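Local coordinates for protein 3-hydroxyacyl-CoA dehydrogenase (Burkholderia thailandensis, PDB 4XGN) that is a short-chain dehydrogenase that binds NAD in a Rossmann fold and probably catalyses the NAD-dependent oxidation of 3-hydroxyacyl-CoA, at residues 20-25 against 42-47; 88-93 against 125-130; 110-115 against 163-168. All coordinates share one frame; numbering follows the deposited sequence.

In the fold
From the N terminus, contact 1 comes first: it closes the beta-alpha-beta unit of strand 15-19, helix 24-35 and strand 39-44 by laying the glycine-rich turn 20-25 against the end of the second strand, where the adenosine half of NAD binds. Contact 2 follows in series, setting strand 85-90 of the same sheet against helix 109-135. That helix also serves contact 3, where its earlier turns meet the start of helix 164-184. The segments of contacts 2 and 3 alternate along the chain, so their loops cross. Contacts 1 and 2 touch, Ala92 packing on Gly20, whereas contact 3 stands apart on the nicotinamide side; all three reach NAD.

Contact 1 (20-25 against 42-47); sequences GGASGL and LADLNQ. With NAD (nicotinamide-adenine-dinucleotide), chain I.
Asp44 and Ala22 carry the polar link between the glycine-rich turn and the end of strand 39-44. The backbone N of Ala22 donates to Asp44 OD2 at 3.0 Å, meeting it from above the carboxylate plane, 45° out of it. A weak bond from Gly20 N to Ala43 O, 2.9 Å long but bent, joins the backbones. Within its own segment Asp44 forms an Asx turn: OD1 accepts from Asn46 N on the anti side. With CG anti to the backbone N (chi1 -157°), the carboxylate reaches the adenosine ribose: NAD O2B donates to Asp44 OD1 at 2.6 Å and NAD O3B to Asp44 OD2 at 2.7 Å.

Van der Waals contacts add to this. Ala22 CB packs against Asp44 OD2, 3.3 Å away, and against Asn46 CB, while Leu42 CD1 lies against the Gly21 carbonyl. Glycine suits position 20, with its positive phi and NAD O4B close by, position 21, where a CB would strike Leu42 CD2, and position 24, where it would strike the pyrophosphate. Ser23 OG donates to NAD O2A, and Leu25 N to NAD O2N at 2.7 Å, as in the Rossmann dinucleotide-binding turn.

Both ribose hydroxyls donate to one carboxylate, consistent with preference for NAD, since Asp44 would probably repel a 2'-phosphate.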
loop_
_atom_site.group_PDB
_atom_site.type_symbol
_atom_site.label_atom_id
_atom_site.label_comp_id
_atom_site.label_asym_id
_atom_site.label_seq_id
_atom_site.Cartn_x
_atom_site.Cartn_y
_atom_site.Cartn_z
ATOM N N GLY A 20 4.515 -23.952 13.641
ATOM C CA GLY A 20 3.279 -23.756 14.379
ATOM C C GLY A 20 2.231 -24.809 14.042
ATOM O O GLY A 20 1.054 -24.630 14.284
ATOM N N GLY A 21 2.697 -25.957 13.564
ATOM C CA GLY A 21 1.803 -26.940 13.019
ATOM C C GLY A 21 1.066 -27.752 14.082
ATOM O O GLY A 21 0.195 -28.529 13.713
ATOM N N ALA A 22 1.362 -27.554 15.379
ATOM C CA ALA A 22 0.620 -28.241 16.427
ATOM C C ALA A 22 -0.779 -27.654 16.672
ATOM O O ALA A 22 -1.574 -28.271 17.378
ATOM C CB ALA A 22 1.396 -28.280 17.718
ATOM N N SER A 23 -1.106 -26.483 16.136
ATOM C CA SER A 23 -2.330 -25.770 16.573
ATOM C C SER A 23 -2.843 -24.873 15.465
ATOM O O SER A 23 -2.110 -24.574 14.510
ATOM C CB SER A 23 -1.963 -24.917 17.793
ATOM O OG SER A 23 -2.992 -24.123 18.361
ATOM N N GLY A 24 -4.105 -24.473 15.603
ATOM C CA GLY A 24 -4.669 -23.338 14.890
ATOM C C GLY A 24 -4.455 -23.407 13.384
ATOM O O GLY A 24 -4.806 -24.415 12.709
ATOM N N LEU A 25 -3.914 -22.316 12.830
ATOM C CA LEU A 25 -3.751 -22.253 11.391
ATOM C C LEU A 25 -2.766 -23.274 10.823
ATOM O O LEU A 25 -3.025 -23.850 9.765
ATOM C CB LEU A 25 -3.390 -20.822 10.954
ATOM C CG LEU A 25 -4.287 -19.711 11.400
ATOM C CD1 LEU A 25 -3.873 -18.355 10.776
ATOM C CD2 LEU A 25 -5.765 -20.005 11.110
ATOM N N LEU A 42 5.571 -31.333 11.059
ATOM C CA LEU A 42 5.107 -30.297 11.951
ATOM C C LEU A 42 6.234 -29.892 12.834
ATOM O O LEU A 42 6.797 -30.713 13.543
ATOM C CB LEU A 42 3.919 -30.769 12.789
ATOM C CG LEU A 42 2.830 -31.511 12.017
ATOM C CD1 LEU A 42 1.709 -31.973 12.959
ATOM C CD2 LEU A 42 2.279 -30.605 10.957
ATOM N N ALA A 43 6.525 -28.587 12.833
ATOM C CA ALA A 43 7.591 -27.990 13.648
ATOM C C ALA A 43 6.958 -27.031 14.670
ATOM O O ALA A 43 6.282 -26.089 14.303
ATOM C CB ALA A 43 8.577 -27.282 12.736
ATOM N N ASP A 44 7.084 -27.315 15.959
ATOM C CA ASP A 44 6.411 -26.539 16.963
ATOM C C ASP A 44 7.113 -26.719 18.284
ATOM O O ASP A 44 7.845 -27.696 18.463
ATOM C CB ASP A 44 4.949 -27.035 17.075
ATOM C CG ASP A 44 3.991 -26.006 17.663
ATOM O OD1 ASP A 44 4.096 -25.671 18.871
ATOM O OD2 ASP A 44 3.073 -25.554 16.896
ATOM N N LEU A 45 6.841 -25.805 19.227
ATOM C CA LEU A 45 7.244 -26.018 20.619
ATOM C C LEU A 45 6.435 -27.099 21.363
ATOM O O LEU A 45 6.927 -27.700 22.355
ATOM C CB LEU A 45 7.133 -24.706 21.394
ATOM C CG LEU A 45 7.870 -23.514 20.804
ATOM C CD1 LEU A 45 7.491 -22.265 21.597
ATOM C CD2 LEU A 45 9.379 -23.768 20.826
ATOM N N ASN A 46 5.192 -27.331 20.913
ATOM C CA ASN A 46 4.243 -28.106 21.683
ATOM C C ASN A 46 4.476 -29.583 21.363
ATOM O O ASN A 46 3.989 -30.066 20.344
ATOM C CB ASN A 46 2.812 -27.723 21.336
ATOM C CG ASN A 46 1.795 -28.341 22.255
ATOM O OD1 ASN A 46 1.998 -29.422 22.797
ATOM N ND2 ASN A 46 0.640 -27.684 22.375
ATOM N N GLN A 47 5.231 -30.271 22.213
ATOM C CA GLN A 47 5.656 -31.664 21.910
ATOM C C GLN A 47 4.479 -32.624 21.906
ATOM O O GLN A 47 4.312 -33.436 20.963
ATOM C CB GLN A 47 6.767 -32.105 22.891
ATOM C CG GLN A 47 7.117 -33.567 22.942
ATOM C CD GLN A 47 7.773 -34.104 21.679
ATOM O OE1 GLN A 47 8.793 -33.565 21.207
ATOM N NE2 GLN A 47 7.242 -35.216 21.163
HETATM P PA NAD I . -1.870 -20.727 17.696
HETATM O O1A NAD I . -1.424 -20.149 18.991
HETATM O O2A NAD I . -3.070 -21.623 17.711
HETATM O O5B NAD I . -0.669 -21.503 16.970
HETATM C C5B NAD I . 0.645 -20.988 16.973
HETATM C C4B NAD I . 1.638 -22.159 17.081
HETATM O O4B NAD I . 2.821 -21.542 17.090
HETATM C C3B NAD I . 1.516 -22.890 18.443
HETATM O O3B NAD I . 1.247 -24.250 18.340
HETATM C C2B NAD I . 2.874 -22.505 19.057
HETATM O O2B NAD I . 3.277 -23.484 20.083
HETATM C C1B NAD I . 3.709 -22.325 18.037
HETATM N N9A NAD I . 4.823 -21.491 18.364
HETATM C C8A NAD I . 4.865 -20.334 19.098
HETATM N N7A NAD I . 6.165 -19.909 19.219
HETATM C C5A NAD I . 6.872 -20.798 18.534
HETATM C C6A NAD I . 8.219 -20.870 18.294
HETATM N N6A NAD I . 9.261 -20.024 18.779
HETATM N N1A NAD I . 8.693 -21.882 17.552
HETATM C C2A NAD I . 7.863 -22.839 17.034
HETATM N N3A NAD I . 6.517 -22.764 17.252
HETATM C C4A NAD I . 6.068 -21.748 18.020
HETATM O O3 NAD I . -2.198 -19.389 16.870
HETATM P PN NAD I . -2.620 -19.329 15.297
HETATM O O1N NAD I . -3.860 -18.499 15.253
HETATM O O2N NAD I . -2.735 -20.675 14.599
HETATM O O5D NAD I . -1.401 -18.479 14.651
HETATM C C5D NAD I . -0.761 -18.865 13.437
HETATM C C4D NAD I . -0.149 -17.718 12.727
HETATM O O4D NAD I . -1.193 -16.942 12.309
HETATM C C3D NAD I . 0.712 -16.830 13.660
HETATM O O3D NAD I . 1.801 -16.333 13.012
HETATM C C2D NAD I . -0.325 -15.722 13.997
HETATM O O2D NAD I . 0.358 -14.488 14.511
HETATM C C1D NAD I . -0.939 -15.509 12.852
HETATM N N1N NAD I . -2.250 -14.871 12.858
HETATM C C2N NAD I . -3.317 -15.337 13.590
HETATM C C3N NAD I . -4.554 -14.706 13.573
HETATM C C7N NAD I . -5.724 -15.156 14.396
HETATM O O7N NAD I . -6.679 -14.424 14.508
HETATM N N7N NAD I . -5.731 -16.441 15.001
HETATM C C4N NAD I . -4.705 -13.567 12.754
HETATM C C5N NAD I . -3.654 -13.121 11.994
HETATM C C6N NAD I . -2.438 -13.769 12.037
#

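Contact 2 (88-93 against 125-130); sequences LVNCAG and NMIRVA. With NAD (nicotinamide-adenine-dinucleotide), chain I.
Leu88 and Asn90, alternate residues of one strand and so on the same side of the sheet, both point at helix 109-135. Leu88 has CG anti to its backbone N (chi1 166°), which carries the branched end toward the helix, where CD2 makes the contacts. Leu88 CD2 lies 3.8 Å from Ala130 CB and 3.7 Å from Met126 O, and also touches Met126 CB and Ile127 CG1. The small Ala130 allows the helix to come this near, while the branched leucine touches all three residues.

Asn90 divides its amide between two side chains. Asn90 OD1 lies 3.4 Å from Met126 CB, the two side chains crossing obliquely, whereas Asn90 ND2 lies 3.6 Å from Ile127 CG1, with those side chains at about a right angle. Ser150 OG accepts from ND2, giving the buried amide N-H a polar partner. Asn90 opens Asn-Cys-Ala-Gly, corresponding to the Asn-Asn-Ala-Gly motif of classical short-chain dehydrogenases; Cys91, Ala92 and Gly93 line the NAD pocket.

Strand 88-90 and helix 125-130 run antiparallel, at 173°, with axes 9.5 Å apart. Met126 also packs on strand 15-19 and on Ala72 of helix 69-82, and Ile127 on strand 146-151, placing the helix over the central strands of the Rossmann sheet. On its far side, Arg128 meets His107 of the second subunit.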
loop_
_atom_site.group_PDB
_atom_site.type_symbol
_atom_site.label_atom_id
_atom_site.label_comp_id
_atom_site.label_asym_id
_atom_site.label_seq_id
_atom_site.Cartn_x
_atom_site.Cartn_y
_atom_site.Cartn_z
ATOM N N LEU A 88 7.038 -24.819 2.427
ATOM C CA LEU A 88 7.189 -24.384 3.812
ATOM C C LEU A 88 6.036 -23.414 4.110
ATOM O O LEU A 88 5.730 -22.525 3.280
ATOM C CB LEU A 88 8.511 -23.655 4.040
ATOM C CG LEU A 88 8.676 -22.862 5.343
ATOM C CD1 LEU A 88 8.749 -23.840 6.493
ATOM C CD2 LEU A 88 9.932 -22.012 5.330
ATOM N N VAL A 89 5.361 -23.632 5.236
ATOM C CA VAL A 89 4.319 -22.761 5.714
ATOM C C VAL A 89 4.700 -22.301 7.081
ATOM O O VAL A 89 4.793 -23.135 8.014
ATOM C CB VAL A 89 2.948 -23.453 5.710
ATOM C CG1 VAL A 89 1.869 -22.476 6.088
ATOM C CG2 VAL A 89 2.671 -24.072 4.326
ATOM N N ASN A 90 5.003 -21.010 7.184
ATOM C CA ASN A 90 5.379 -20.399 8.469
ATOM C C ASN A 90 4.145 -19.925 9.220
ATOM O O ASN A 90 3.578 -18.891 8.854
ATOM C CB ASN A 90 6.314 -19.218 8.266
ATOM C CG ASN A 90 7.662 -19.620 7.740
ATOM O OD1 ASN A 90 8.419 -20.291 8.431
ATOM N ND2 ASN A 90 7.962 -19.262 6.519
ATOM N N CYS A 91 3.711 -20.683 10.219
ATOM C CA CYS A 91 2.609 -20.285 11.098
ATOM C C CYS A 91 3.012 -20.065 12.575
ATOM O O CYS A 91 2.217 -19.504 13.318
ATOM C CB CYS A 91 1.450 -21.265 11.041
ATOM S SG CYS A 91 0.646 -21.365 9.429
ATOM N N ALA A 92 4.217 -20.434 12.992
ATOM C CA ALA A 92 4.667 -20.167 14.341
ATOM C C ALA A 92 4.646 -18.655 14.630
ATOM O O ALA A 92 5.201 -17.886 13.884
ATOM C CB ALA A 92 6.071 -20.666 14.541
ATOM N N GLY A 93 3.966 -18.274 15.694
ATOM C CA GLY A 93 3.870 -16.875 16.053
ATOM C C GLY A 93 3.209 -16.711 17.392
ATOM O O GLY A 93 2.547 -17.642 17.869
ATOM N N ASN A 125 14.482 -17.429 9.633
ATOM C CA ASN A 125 15.372 -18.545 9.922
ATOM C C ASN A 125 14.879 -19.805 9.210
ATOM O O ASN A 125 15.663 -20.544 8.582
ATOM C CB ASN A 125 15.453 -18.769 11.437
ATOM C CG ASN A 125 16.455 -19.814 11.841
ATOM O OD1 ASN A 125 17.516 -19.962 11.237
ATOM N ND2 ASN A 125 16.121 -20.564 12.871
ATOM N N MET A 126 13.569 -20.021 9.268
ATOM C CA MET A 126 13.003 -21.191 8.635
ATOM C C MET A 126 13.109 -21.027 7.128
ATOM O O MET A 126 13.454 -21.970 6.445
ATOM C CB MET A 126 11.564 -21.372 9.045
ATOM C CG MET A 126 11.394 -21.697 10.510
ATOM S SD MET A 126 12.235 -23.152 11.177
ATOM C CE MET A 126 11.691 -24.466 10.134
ATOM N N ILE A 127 12.834 -19.837 6.602
ATOM C CA ILE A 127 12.922 -19.625 5.146
ATOM C C ILE A 127 14.318 -19.913 4.603
ATOM O O ILE A 127 14.454 -20.611 3.611
ATOM C CB ILE A 127 12.480 -18.186 4.765
ATOM C CG1 ILE A 127 10.954 -17.998 4.992
ATOM C CG2 ILE A 127 12.918 -17.795 3.352
ATOM C CD1 ILE A 127 10.473 -16.574 4.835
ATOM N N ARG A 128 15.350 -19.413 5.257
ATOM C CA ARG A 128 16.669 -19.500 4.679
ATOM C C ARG A 128 17.130 -20.963 4.632
ATOM O O ARG A 128 17.762 -21.372 3.663
ATOM C CB ARG A 128 17.633 -18.595 5.463
ATOM C CG ARG A 128 18.022 -19.114 6.836
ATOM C CD ARG A 128 18.676 -18.095 7.765
ATOM N NE ARG A 128 18.973 -18.864 8.965
ATOM C CZ ARG A 128 20.080 -19.593 9.154
ATOM N NH1 ARG A 128 21.142 -19.477 8.367
ATOM N NH2 ARG A 128 20.132 -20.429 10.184
ATOM N N VAL A 129 16.778 -21.736 5.662
ATOM C CA VAL A 129 17.195 -23.110 5.745
ATOM C C VAL A 129 16.379 -23.988 4.782
ATOM O O VAL A 129 16.939 -24.841 4.025
ATOM C CB VAL A 129 17.157 -23.628 7.206
ATOM C CG1 VAL A 129 17.591 -25.089 7.262
ATOM C CG2 VAL A 129 18.085 -22.803 8.109
ATOM N N ALA A 130 15.054 -23.812 4.813
ATOM C CA ALA A 130 14.194 -24.498 3.856
ATOM C C ALA A 130 14.498 -24.146 2.391
ATOM O O ALA A 130 14.490 -25.031 1.539
ATOM C CB ALA A 130 12.732 -24.258 4.168
HETATM P PA NAD I . -1.870 -20.727 17.696
HETATM O O1A NAD I . -1.424 -20.149 18.991
HETATM O O2A NAD I . -3.070 -21.623 17.711
HETATM O O5B NAD I . -0.669 -21.503 16.970
HETATM C C5B NAD I . 0.645 -20.988 16.973
HETATM C C4B NAD I . 1.638 -22.159 17.081
HETATM O O4B NAD I . 2.821 -21.542 17.090
HETATM C C3B NAD I . 1.516 -22.890 18.443
HETATM O O3B NAD I . 1.247 -24.250 18.340
HETATM C C2B NAD I . 2.874 -22.505 19.057
HETATM O O2B NAD I . 3.277 -23.484 20.083
HETATM C C1B NAD I . 3.709 -22.325 18.037
HETATM N N9A NAD I . 4.823 -21.491 18.364
HETATM C C8A NAD I . 4.865 -20.334 19.098
HETATM N N7A NAD I . 6.165 -19.909 19.219
HETATM C C5A NAD I . 6.872 -20.798 18.534
HETATM C C6A NAD I . 8.219 -20.870 18.294
HETATM N N6A NAD I . 9.261 -20.024 18.779
HETATM N N1A NAD I . 8.693 -21.882 17.552
HETATM C C2A NAD I . 7.863 -22.839 17.034
HETATM N N3A NAD I . 6.517 -22.764 17.252
HETATM C C4A NAD I . 6.068 -21.748 18.020
HETATM O O3 NAD I . -2.198 -19.389 16.870
HETATM P PN NAD I . -2.620 -19.329 15.297
HETATM O O1N NAD I . -3.860 -18.499 15.253
HETATM O O2N NAD I . -2.735 -20.675 14.599
HETATM O O5D NAD I . -1.401 -18.479 14.651
HETATM C C5D NAD I . -0.761 -18.865 13.437
HETATM C C4D NAD I . -0.149 -17.718 12.727
HETATM O O4D NAD I . -1.193 -16.942 12.309
HETATM C C3D NAD I . 0.712 -16.830 13.660
HETATM O O3D NAD I . 1.801 -16.333 13.012
HETATM C C2D NAD I . -0.325 -15.722 13.997
HETATM O O2D NAD I . 0.358 -14.488 14.511
HETATM C C1D NAD I . -0.939 -15.509 12.852
HETATM N N1N NAD I . -2.250 -14.871 12.858
HETATM C C2N NAD I . -3.317 -15.337 13.590
HETATM C C3N NAD I . -4.554 -14.706 13.573
HETATM C C7N NAD I . -5.724 -15.156 14.396
HETATM O O7N NAD I . -6.679 -14.424 14.508
HETATM N N7N NAD I . -5.731 -16.441 15.001
HETATM C C4N NAD I . -4.705 -13.567 12.754
HETATM C C5N NAD I . -3.654 -13.121 11.994
HETATM C C6N NAD I . -2.438 -13.769 12.037
#

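Contact 3 (110-115 against 163-168); sequences ELFAKT and QAAYAA. With NAD (nicotinamide-adenine-dinucleotide), chain I; EDO (1,2-ethanediol), chain J.
Helices 110-115 and 164-168 run side by side in nearly the same direction, crossing at -24° with axes 8.8 Å apart, and Phe112 and Ala165 bring their CA atoms to 5.0 Å. Both belong to the Rossmann fold of the short-chain dehydrogenases, whose helix 164-184 carries the tyrosine and lysine of the family's Tyr-x-x-x-Lys motif, Tyr166 and Lys170.

Alanines at 165 and 168 keep the second helix slim on the side that faces the first. Phe112 has CG anti to its backbone N (chi1 -172°), and this carries the ring across to them: Phe112 CD2 lies 3.6 Å from Ala165 CB, and CZ reaches Ala168 CB at 3.8 Å. The same ring stacks with Phe124 of the second subunit, and Met176 of that subunit packs on both Phe112 and Ala168, so the helix pair belongs to the subunit interface.

One turn further on, Thr115 presents its methyl: CG2 meets Ala165 O at 3.7 Å, and CB meets Ala165 CB. Its hydroxyl turns back to its own helix and bonds Leu111 O, which also accepts from Thr115 N on the opposite face of the carbonyl plane. Threonine thus satisfies its polar group at home while offering carbon to the neighbour.

Tyr166 leaves its helix on the side away from 110-115, and its hydroxyl lies in the NAD pocket, consistent with the catalytic tyrosine of relatives. Tyr166 OH is hydrogen-bonded to O1 of an ethanediol probably from the crystallisation liquor and, 2.6 Å away at the ring edge, to NAD O2D of the nicotinamide ribose.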
loop_
_atom_site.group_PDB
_atom_site.type_symbol
_atom_site.label_atom_id
_atom_site.label_comp_id
_atom_site.label_asym_id
_atom_site.label_seq_id
_atom_site.Cartn_x
_atom_site.Cartn_y
_atom_site.Cartn_z
ATOM N N GLU A 110 12.037 -6.253 26.322
ATOM C CA GLU A 110 12.055 -7.733 26.055
ATOM C C GLU A 110 10.801 -8.233 25.360
ATOM O O GLU A 110 10.887 -9.152 24.518
ATOM C CB GLU A 110 12.294 -8.538 27.377
ATOM C CG GLU A 110 12.271 -10.078 27.188
ATOM C CD GLU A 110 10.893 -10.820 27.307
ATOM O OE1 GLU A 110 9.853 -10.248 27.756
ATOM O OE2 GLU A 110 10.847 -12.059 27.012
ATOM N N LEU A 111 9.632 -7.703 25.703
ATOM C CA LEU A 111 8.392 -8.142 25.085
ATOM C C LEU A 111 8.390 -7.830 23.579
ATOM O O LEU A 111 7.992 -8.654 22.768
ATOM C CB LEU A 111 7.178 -7.507 25.771
ATOM C CG LEU A 111 5.816 -8.012 25.345
ATOM C CD1 LEU A 111 5.744 -9.524 25.547
ATOM C CD2 LEU A 111 4.721 -7.330 26.140
ATOM N N PHE A 112 8.871 -6.649 23.222
ATOM C CA PHE A 112 9.019 -6.281 21.820
ATOM C C PHE A 112 10.036 -7.196 21.136
ATOM O O PHE A 112 9.762 -7.812 20.099
ATOM C CB PHE A 112 9.449 -4.812 21.688
ATOM C CG PHE A 112 9.448 -4.304 20.260
ATOM C CD1 PHE A 112 10.571 -4.439 19.453
ATOM C CD2 PHE A 112 8.342 -3.676 19.757
ATOM C CE1 PHE A 112 10.575 -3.975 18.136
ATOM C CE2 PHE A 112 8.338 -3.179 18.448
ATOM C CZ PHE A 112 9.453 -3.335 17.641
ATOM N N ALA A 113 11.195 -7.346 21.780
ATOM C CA ALA A 113 12.233 -8.175 21.201
ATOM C C ALA A 113 11.796 -9.632 21.018
ATOM O O ALA A 113 12.037 -10.196 19.931
ATOM C CB ALA A 113 13.503 -8.109 22.017
ATOM N N LYS A 114 11.083 -10.208 21.988
ATOM C CA LYS A 114 10.634 -11.606 21.880
ATOM C C LYS A 114 9.646 -11.780 20.737
ATOM O O LYS A 114 9.720 -12.754 19.969
ATOM C CB LYS A 114 9.989 -12.097 23.173
ATOM C CG LYS A 114 9.390 -13.489 23.041
ATOM C CD LYS A 114 9.234 -14.199 24.370
ATOM C CE LYS A 114 8.824 -15.639 24.085
ATOM N NZ LYS A 114 10.010 -16.468 23.706
ATOM N N THR A 115 8.725 -10.822 20.606
ATOM C CA THR A 115 7.725 -10.907 19.513
ATOM C C THR A 115 8.402 -10.884 18.159
ATOM O O THR A 115 8.082 -11.658 17.242
ATOM C CB THR A 115 6.743 -9.728 19.637
ATOM O OG1 THR A 115 6.124 -9.802 20.921
ATOM C CG2 THR A 115 5.667 -9.776 18.534
ATOM N N GLN A 163 -0.599 -3.142 19.873
ATOM C CA GLN A 163 -0.007 -4.056 18.904
ATOM C C GLN A 163 1.272 -3.579 18.231
ATOM O O GLN A 163 1.649 -4.095 17.184
ATOM C CB GLN A 163 -0.987 -4.370 17.782
ATOM C CG GLN A 163 -2.229 -5.080 18.153
ATOM C CD GLN A 163 -2.906 -5.625 16.900
ATOM O OE1 GLN A 163 -3.128 -4.887 15.958
ATOM N NE2 GLN A 163 -3.198 -6.945 16.857
ATOM N N ALA A 164 1.973 -2.614 18.812
ATOM C CA ALA A 164 3.202 -2.146 18.173
ATOM C C ALA A 164 4.205 -3.267 17.869
ATOM O O ALA A 164 4.699 -3.380 16.733
ATOM C CB ALA A 164 3.842 -1.063 18.977
ATOM N N ALA A 165 4.440 -4.146 18.837
ATOM C CA ALA A 165 5.371 -5.254 18.616
ATOM C C ALA A 165 4.879 -6.245 17.557
ATOM O O ALA A 165 5.614 -6.584 16.636
ATOM C CB ALA A 165 5.653 -6.009 19.891
ATOM N N TYR A 166 3.635 -6.674 17.692
ATOM C CA TYR A 166 3.037 -7.617 16.744
ATOM C C TYR A 166 2.979 -7.019 15.335
ATOM O O TYR A 166 3.421 -7.634 14.386
ATOM C CB TYR A 166 1.654 -7.978 17.224
ATOM C CG TYR A 166 0.988 -9.086 16.443
ATOM C CD1 TYR A 166 1.473 -10.372 16.486
ATOM C CD2 TYR A 166 -0.169 -8.852 15.753
ATOM C CE1 TYR A 166 0.839 -11.397 15.821
ATOM C CE2 TYR A 166 -0.809 -9.866 15.059
ATOM C CZ TYR A 166 -0.316 -11.149 15.131
ATOM O OH TYR A 166 -0.944 -12.214 14.488
ATOM N N ALA A 167 2.530 -5.773 15.245
ATOM C CA ALA A 167 2.468 -5.107 13.959
ATOM C C ALA A 167 3.846 -4.949 13.328
ATOM O O ALA A 167 4.037 -5.228 12.146
ATOM C CB ALA A 167 1.826 -3.749 14.104
ATOM N N ALA A 168 4.834 -4.546 14.124
ATOM C CA ALA A 168 6.205 -4.483 13.596
ATOM C C ALA A 168 6.670 -5.802 13.022
ATOM O O ALA A 168 7.210 -5.856 11.951
ATOM C CB ALA A 168 7.177 -4.016 14.656
HETATM P PA NAD I . -1.870 -20.727 17.696
HETATM O O1A NAD I . -1.424 -20.149 18.991
HETATM O O2A NAD I . -3.070 -21.623 17.711
HETATM O O5B NAD I . -0.669 -21.503 16.970
HETATM C C5B NAD I . 0.645 -20.988 16.973
HETATM C C4B NAD I . 1.638 -22.159 17.081
HETATM O O4B NAD I . 2.821 -21.542 17.090
HETATM C C3B NAD I . 1.516 -22.890 18.443
HETATM O O3B NAD I . 1.247 -24.250 18.340
HETATM C C2B NAD I . 2.874 -22.505 19.057
HETATM O O2B NAD I . 3.277 -23.484 20.083
HETATM C C1B NAD I . 3.709 -22.325 18.037
HETATM N N9A NAD I . 4.823 -21.491 18.364
HETATM C C8A NAD I . 4.865 -20.334 19.098
HETATM N N7A NAD I . 6.165 -19.909 19.219
HETATM C C5A NAD I . 6.872 -20.798 18.534
HETATM C C6A NAD I . 8.219 -20.870 18.294
HETATM N N6A NAD I . 9.261 -20.024 18.779
HETATM N N1A NAD I . 8.693 -21.882 17.552
HETATM C C2A NAD I . 7.863 -22.839 17.034
HETATM N N3A NAD I . 6.517 -22.764 17.252
HETATM C C4A NAD I . 6.068 -21.748 18.020
HETATM O O3 NAD I . -2.198 -19.389 16.870
HETATM P PN NAD I . -2.620 -19.329 15.297
HETATM O O1N NAD I . -3.860 -18.499 15.253
HETATM O O2N NAD I . -2.735 -20.675 14.599
HETATM O O5D NAD I . -1.401 -18.479 14.651
HETATM C C5D NAD I . -0.761 -18.865 13.437
HETATM C C4D NAD I . -0.149 -17.718 12.727
HETATM O O4D NAD I . -1.193 -16.942 12.309
HETATM C C3D NAD I . 0.712 -16.830 13.660
HETATM O O3D NAD I . 1.801 -16.333 13.012
HETATM C C2D NAD I . -0.325 -15.722 13.997
HETATM O O2D NAD I . 0.358 -14.488 14.511
HETATM C C1D NAD I . -0.939 -15.509 12.852
HETATM N N1N NAD I . -2.250 -14.871 12.858
HETATM C C2N NAD I . -3.317 -15.337 13.590
HETATM C C3N NAD I . -4.554 -14.706 13.573
HETATM C C7N NAD I . -5.724 -15.156 14.396
HETATM O O7N NAD I . -6.679 -14.424 14.508
HETATM N N7N NAD I . -5.731 -16.441 15.001
HETATM C C4N NAD I . -4.705 -13.567 12.754
HETATM C C5N NAD I . -3.654 -13.121 11.994
HETATM C C6N NAD I . -2.438 -13.769 12.037
HETATM C C1 EDO J . -3.919 -11.492 16.394
HETATM O O1 EDO J . -3.516 -11.623 15.011
HETATM C C2 EDO J . -5.102 -12.433 16.715
HETATM O O2 EDO J . -6.285 -12.082 15.961
#